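Multiheme cytochrome cf (Carboxydothermus ferrireducens DSM 11255, PDB 6QVM) probably passes electrons through its many c-type hemes to insoluble extracellular Fe(III), while sitting in the cell's S-layer. Local coordinates at residues Ser113-Ser118 / Leu136-Lys141. Numbering follows the deposited sequence.
Sequences SGLSES and LMVALK
Val138 meets the side chain of Leu115 at the C-terminal end of helix 129-139. Its branch CG1 lies 4.0 Å from Leu115 CD1, methyl to methyl. The same leucine methyl sits against the backbone, with Leu115 CD1 3.3 Å from Val138 O. That oxygen already accepts the amide of Lys141, with Lys141 N 2.8 Å from Val138 O. Leu115 reaches this far because its chain is extended, with CD1 anti to CA (chi2 170°).

Ala139 comes next and gives its backbone to the contact. Its CA is 3.8 Å from Leu115 CD1. Its carbonyl oxygen lies near the CB of Ser113, and it is hydrogen-bonded by the hydroxyl of Tyr213, a residue that also touches Lys141. The side chain of Ala139 packs on Phe109 and Val209, so this turn also lies against helices 102-113 and 199-212.

Lys141, just past the helix, has positive phi and completes a Schellman motif. Its aliphatic stem crosses Leu115 obliquely, and Lys141 CD is 3.9 Å from Leu115 CD2. Lys141 CG also lies near both leucine methyls.

On the other segment, Ser113 OG is hydrogen-bonded to Phe109 O and Ala110 O, back in its own helix. It also receives a weak bond, with Leu115 N 3.4 Å from Ser113 OG.

The contact thus joins the ends of two successive helices in a heme-free helical region, consistent with the S-layer binding domain. Methyl and methylene groups lie partly on apolar side chains and partly on backbone carbonyls. Val138 O is bonded to Lys141 N and Ala139 O to Tyr213 OH, and the leucine covers the first of these oxygens. The direct contact is therefore van der Waals, which implies little directional restraint of its own.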
loop_
_atom_site.group_PDB
_atom_site.type_symbol
_atom_site.label_atom_id
_atom_site.label_comp_id
_atom_site.label_asym_id
_atom_site.label_seq_id
_atom_site.Cartn_x
_atom_site.Cartn_y
_atom_site.Cartn_z
ATOM N N SER A 113 9.263 28.029 13.001
ATOM C CA SER A 113 10.702 27.935 13.223
ATOM C C SER A 113 11.204 26.496 13.301
ATOM O O SER A 113 12.391 26.252 13.060
ATOM C CB SER A 113 11.081 28.692 14.500
ATOM O OG SER A 113 10.356 28.200 15.614
ATOM N N GLY A 114 10.331 25.540 13.607
ATOM C CA GLY A 114 10.779 24.195 13.878
ATOM C C GLY A 114 11.288 23.978 15.284
ATOM O O GLY A 114 11.673 22.851 15.618
ATOM N N LEU A 115 11.302 25.016 16.114
ATOM C CA LEU A 115 11.691 24.869 17.504
ATOM C C LEU A 115 10.559 24.238 18.305
ATOM O O LEU A 115 9.388 24.289 17.924
ATOM C CB LEU A 115 12.055 26.229 18.104
ATOM C CG LEU A 115 13.123 27.046 17.376
ATOM C CD1 LEU A 115 13.194 28.457 17.935
ATOM C CD2 LEU A 115 14.473 26.358 17.481
ATOM N N SER A 116 10.922 23.634 19.430
ATOM C CA SER A 116 9.912 23.121 20.343
ATOM C C SER A 116 9.176 24.272 21.022
ATOM O O SER A 116 9.720 25.365 21.205
ATOM C CB SER A 116 10.551 22.219 21.396
ATOM O OG SER A 116 9.590 21.789 22.342
ATOM N N GLU A 117 7.918 24.022 21.390
ATOM C CA GLU A 117 7.160 25.018 22.134
ATOM C C GLU A 117 7.745 25.259 23.520
ATOM O O GLU A 117 7.424 26.274 24.149
ATOM C CB GLU A 117 5.695 24.593 22.247
ATOM C CG GLU A 117 4.961 24.537 20.918
ATOM C CD GLU A 117 3.540 24.018 21.058
ATOM O OE1 GLU A 117 3.010 24.026 22.192
ATOM O OE2 GLU A 117 2.955 23.599 20.037
ATOM N N SER A 118 8.607 24.355 23.999
ATOM C CA SER A 118 9.226 24.508 25.310
ATOM C C SER A 118 10.424 25.446 25.275
ATOM O O SER A 118 10.740 26.075 26.294
ATOM C CB SER A 118 9.658 23.148 25.854
ATOM O OG SER A 118 10.637 22.558 25.016
ATOM N N LEU A 136 10.322 36.518 19.926
ATOM C CA LEU A 136 10.913 36.773 18.618
ATOM C C LEU A 136 12.403 36.460 18.603
ATOM O O LEU A 136 12.940 36.031 17.574
ATOM C CB LEU A 136 10.677 38.225 18.211
ATOM C CG LEU A 136 11.012 38.558 16.760
ATOM C CD1 LEU A 136 10.191 37.702 15.811
ATOM C CD2 LEU A 136 10.773 40.025 16.499
ATOM N N MET A 137 13.083 36.659 19.731
ATOM C CA MET A 137 14.501 36.332 19.801
ATOM C C MET A 137 14.715 34.824 19.760
ATOM O O MET A 137 15.607 34.333 19.057
ATOM C CB MET A 137 15.109 36.931 21.067
ATOM C CG MET A 137 16.534 36.504 21.321
ATOM S SD MET A 137 17.003 36.764 23.040
ATOM C CE MET A 137 15.897 35.621 23.857
ATOM N N VAL A 138 13.908 34.075 20.515
ATOM C CA VAL A 138 13.963 32.614 20.468
ATOM C C VAL A 138 13.703 32.124 19.050
ATOM O O VAL A 138 14.509 31.394 18.462
ATOM C CB VAL A 138 12.954 32.002 21.454
ATOM C CG1 VAL A 138 12.998 30.487 21.380
ATOM C CG2 VAL A 138 13.214 32.489 22.866
ATOM N N ALA A 139 12.576 32.548 18.477
ATOM C CA ALA A 139 12.157 32.026 17.182
ATOM C C ALA A 139 13.164 32.368 16.090
ATOM O O ALA A 139 13.421 31.550 15.200
ATOM C CB ALA A 139 10.766 32.543 16.826
ATOM N N LEU A 140 13.733 33.574 16.125
ATOM C CA LEU A 140 14.773 33.918 15.161
ATOM C C LEU A 140 16.138 33.377 15.564
ATOM O O LEU A 140 17.116 33.637 14.857
ATOM C CB LEU A 140 14.854 35.433 14.963
ATOM C CG LEU A 140 13.672 36.082 14.241
ATOM C CD1 LEU A 140 14.076 37.421 13.644
ATOM C CD2 LEU A 140 13.133 35.148 13.170
ATOM N N LYS A 141 16.215 32.650 16.679
ATOM C CA LYS A 141 17.452 32.049 17.176
ATOM C C LYS A 141 18.592 33.068 17.160
ATOM O O LYS A 141 19.662 32.854 16.587
ATOM C CB LYS A 141 17.807 30.797 16.373
ATOM C CG LYS A 141 16.756 29.700 16.432
ATOM C CD LYS A 141 17.195 28.470 15.663
ATOM C CE LYS A 141 17.591 28.814 14.240
ATOM N NZ LYS A 141 17.580 27.614 13.359
#